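Local coordinates for amyloid beta A4 protein-binding family B member 1 (Homo sapiens, PDB 2HO2), which probably acts as an adaptor that binds the amyloid precursor protein, and recognises polyproline stretches such as that of hMena through its WW domain, at residues L4-D13 and H21-P32. Residues are numbered along the deposited sequence; the frame is centred on the assembly and turned at random.
Sequences LPAGWMRVQD and HIPTGTTQWEPP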
# COMPACT_ATOMS: atom_id res chain seq x y z
N LEU A 4 -3.28 9.85 3.90
CA LEU A 4 -3.57 8.56 4.50
C LEU A 4 -3.10 8.51 5.92
O LEU A 4 -2.26 9.33 6.33
CB LEU A 4 -2.86 7.47 3.68
CG LEU A 4 -3.26 7.26 2.22
CD1 LEU A 4 -2.42 6.21 1.60
CD2 LEU A 4 -4.74 6.91 2.10
N PRO A 5 -3.60 7.54 6.72
CA PRO A 5 -3.14 7.46 8.05
C PRO A 5 -1.67 7.17 8.08
O PRO A 5 -1.08 6.63 7.12
CB PRO A 5 -3.98 6.30 8.62
CG PRO A 5 -5.15 6.28 7.83
CD PRO A 5 -4.60 6.51 6.47
N ALA A 6 -1.04 7.49 9.18
CA ALA A 6 0.35 7.29 9.37
C ALA A 6 0.73 5.85 9.03
O ALA A 6 0.06 4.87 9.40
CB ALA A 6 0.71 7.61 10.85
N GLY A 7 1.82 5.73 8.30
CA GLY A 7 2.36 4.43 7.93
C GLY A 7 1.92 3.88 6.58
O GLY A 7 2.52 2.95 6.16
N TRP A 8 0.89 4.46 5.98
CA TRP A 8 0.34 3.92 4.73
C TRP A 8 0.84 4.70 3.54
O TRP A 8 0.94 5.93 3.54
CB TRP A 8 -1.18 3.98 4.79
CG TRP A 8 -1.81 3.02 5.68
CD1 TRP A 8 -2.26 3.23 6.97
CD2 TRP A 8 -2.17 1.69 5.37
NE1 TRP A 8 -2.85 2.11 7.46
CE2 TRP A 8 -2.84 1.15 6.49
CE3 TRP A 8 -2.03 0.88 4.23
CZ2 TRP A 8 -3.32 -0.12 6.51
CZ3 TRP A 8 -2.51 -0.43 4.26
CH2 TRP A 8 -3.17 -0.90 5.39
N MET A 9 1.05 3.96 2.46
CA MET A 9 1.31 4.55 1.15
C MET A 9 0.50 3.86 0.08
O MET A 9 0.15 2.70 0.11
CB MET A 9 2.79 4.48 0.74
CG MET A 9 3.74 4.95 1.79
SD MET A 9 5.39 5.45 1.25
CE MET A 9 5.87 6.43 2.68
N ARG A 10 0.16 4.66 -0.89
CA ARG A 10 -0.52 4.22 -2.08
C ARG A 10 0.47 3.69 -3.12
O ARG A 10 1.47 4.32 -3.42
CB ARG A 10 -1.28 5.46 -2.65
CG ARG A 10 -2.40 5.23 -3.43
CD ARG A 10 -3.04 6.64 -3.78
NE ARG A 10 -4.07 7.14 -2.85
CZ ARG A 10 -3.93 8.12 -1.95
NH1 ARG A 10 -2.79 8.77 -1.74
NH2 ARG A 10 -4.97 8.41 -1.21
N VAL A 11 0.19 2.51 -3.64
CA VAL A 11 1.01 1.84 -4.66
C VAL A 11 0.17 1.69 -5.92
O VAL A 11 -0.93 1.21 -5.86
CB VAL A 11 1.50 0.46 -4.15
CG1 VAL A 11 2.39 -0.18 -5.18
CG2 VAL A 11 2.22 0.65 -2.79
N GLN A 12 0.69 2.08 -7.08
CA GLN A 12 -0.04 1.79 -8.35
C GLN A 12 0.40 0.49 -9.08
O GLN A 12 1.58 0.16 -9.17
CB GLN A 12 0.00 2.96 -9.31
CG GLN A 12 -0.37 4.29 -8.60
CD GLN A 12 -0.88 5.40 -9.57
OE1 GLN A 12 -1.14 5.17 -10.76
NE2 GLN A 12 -1.04 6.61 -9.03
N ASP A 13 -0.51 -0.38 -9.49
CA ASP A 13 -0.04 -1.46 -10.36
C ASP A 13 -0.93 -1.44 -11.57
O ASP A 13 -1.70 -0.50 -11.68
CB ASP A 13 0.08 -2.80 -9.67
CG ASP A 13 -1.23 -3.49 -9.47
OD1 ASP A 13 -2.29 -2.93 -9.78
OD2 ASP A 13 -1.16 -4.66 -9.03
N HIS A 21 1.04 -0.80 4.14
CA HIS A 21 1.30 -0.31 5.51
C HIS A 21 2.74 -0.63 5.79
O HIS A 21 3.11 -1.77 6.00
CB HIS A 21 0.40 -0.99 6.48
CG HIS A 21 0.52 -0.48 7.87
ND1 HIS A 21 0.98 -1.27 8.90
CD2 HIS A 21 0.19 0.72 8.39
CE1 HIS A 21 0.93 -0.56 10.00
NE2 HIS A 21 0.48 0.66 9.72
N ILE A 22 3.57 0.39 5.80
CA ILE A 22 5.02 0.20 5.94
C ILE A 22 5.43 -0.54 7.21
O ILE A 22 6.26 -1.41 7.17
CB ILE A 22 5.77 1.54 5.85
CG1 ILE A 22 6.11 1.82 4.39
CG2 ILE A 22 7.03 1.53 6.73
CD1 ILE A 22 4.88 2.04 3.48
N PRO A 23 4.85 -0.20 8.37
CA PRO A 23 5.35 -0.89 9.58
C PRO A 23 5.15 -2.38 9.63
O PRO A 23 5.88 -3.11 10.28
CB PRO A 23 4.54 -0.19 10.71
CG PRO A 23 4.29 1.17 10.18
CD PRO A 23 3.95 0.91 8.71
N THR A 24 4.11 -2.85 8.98
CA THR A 24 3.79 -4.29 9.01
C THR A 24 4.08 -5.03 7.73
O THR A 24 4.17 -6.27 7.75
CB THR A 24 2.33 -4.51 9.43
OG1 THR A 24 1.47 -3.92 8.43
CG2 THR A 24 1.99 -3.98 10.82
N GLY A 25 4.11 -4.32 6.59
CA GLY A 25 4.18 -5.02 5.29
C GLY A 25 2.80 -5.45 4.79
O GLY A 25 2.74 -6.11 3.73
N THR A 26 1.74 -5.07 5.47
CA THR A 26 0.39 -5.37 5.00
C THR A 26 0.11 -4.68 3.68
O THR A 26 0.44 -3.50 3.53
CB THR A 26 -0.66 -4.94 6.07
OG1 THR A 26 -0.43 -5.64 7.30
CG2 THR A 26 -2.06 -5.26 5.62
N THR A 27 -0.57 -5.36 2.77
CA THR A 27 -1.08 -4.73 1.59
C THR A 27 -2.56 -5.04 1.51
O THR A 27 -3.01 -6.12 1.90
CB THR A 27 -0.29 -5.11 0.31
OG1 THR A 27 -0.34 -6.51 0.20
CG2 THR A 27 1.15 -4.58 0.38
N GLN A 28 -3.31 -4.11 0.95
CA GLN A 28 -4.76 -4.29 0.81
C GLN A 28 -5.29 -3.40 -0.28
O GLN A 28 -4.76 -2.32 -0.57
CB GLN A 28 -5.46 -3.98 2.13
CG GLN A 28 -5.37 -2.55 2.62
CD GLN A 28 -5.96 -2.41 4.00
OE1 GLN A 28 -5.64 -3.18 4.90
NE2 GLN A 28 -6.78 -1.39 4.19
N TRP A 29 -6.41 -3.82 -0.84
CA TRP A 29 -7.13 -3.03 -1.83
C TRP A 29 -8.01 -1.95 -1.24
O TRP A 29 -8.26 -0.95 -1.85
CB TRP A 29 -7.95 -3.93 -2.77
CG TRP A 29 -7.06 -4.77 -3.64
CD1 TRP A 29 -6.75 -6.09 -3.44
CD2 TRP A 29 -6.36 -4.36 -4.81
NE1 TRP A 29 -5.88 -6.51 -4.44
CE2 TRP A 29 -5.61 -5.47 -5.27
CE3 TRP A 29 -6.25 -3.15 -5.48
CZ2 TRP A 29 -4.87 -5.43 -6.44
CZ3 TRP A 29 -5.44 -3.10 -6.60
CH2 TRP A 29 -4.75 -4.23 -7.04
N GLU A 30 -8.53 -2.17 -0.05
CA GLU A 30 -9.43 -1.22 0.59
C GLU A 30 -8.65 -0.01 1.09
O GLU A 30 -7.62 -0.14 1.74
CB GLU A 30 -10.08 -1.91 1.83
CG GLU A 30 -10.89 -3.08 1.53
CD GLU A 30 -10.20 -4.42 1.40
OE1 GLU A 30 -8.95 -4.50 1.54
OE2 GLU A 30 -10.96 -5.42 1.09
N PRO A 31 -9.14 1.22 0.84
CA PRO A 31 -8.49 2.39 1.40
C PRO A 31 -8.44 2.30 2.93
O PRO A 31 -9.42 1.93 3.57
CB PRO A 31 -9.35 3.51 0.90
CG PRO A 31 -9.97 3.05 -0.32
CD PRO A 31 -10.21 1.60 -0.10
N PRO A 32 -7.31 2.67 3.52
CA PRO A 32 -7.14 2.52 4.93
C PRO A 32 -7.74 3.65 5.79
O PRO A 32 -7.69 3.58 7.03
CB PRO A 32 -5.63 2.51 5.08
CG PRO A 32 -5.16 3.35 4.02
CD PRO A 32 -6.08 3.07 2.84
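W8 lies between P32 on one face of its indole and H21 on the other. From the C-terminal end, P32 lays its CB over the five-membered ring of W8, 3.5 Å from the centroid and 15° off the normal, while its CG continues across W8 CD2. H21 comes to the opposite face with its CB 3.5 Å above the centroid of the six-membered ring. With CG anti to the backbone N (chi1 -175°), the imidazole runs on along that same face toward the five-membered ring, H21 CD2 3.5 Å from W8 NE1 and the two ring planes inclined at 49°. P32 is also lined by L4 and P5; P5 CD lies 4.0 Å from P32 CG. Near W8 CH2 the Q28 side chain crosses the indole at about a right angle, Q28 OE1 3.4 Å from W8 CH2; its NE2 is tied to E30 O, which helps hold the amide in place.

At the polar edge, I22 N donates to G7 O (2.8 Å), just beyond the non-hydrogen-bonded antiparallel pair W8–H21. P23 CD lies over the imidazole, and H21 ND1 and T24 OG1 share a 2.7 Å hydrogen bond; together they help hold the H21 ring in its rotation. At the other end of the sheet, D13 OD1 approaches the edge of the W29 ring, though its hydrogen bonds go to S15 and G16. W8 clasped by P32 is the hydrophobic buckle of the WW domain, a three-stranded antiparallel sheet; W29, the other signature tryptophan, bonds the backbone of the bound peptide through NE1.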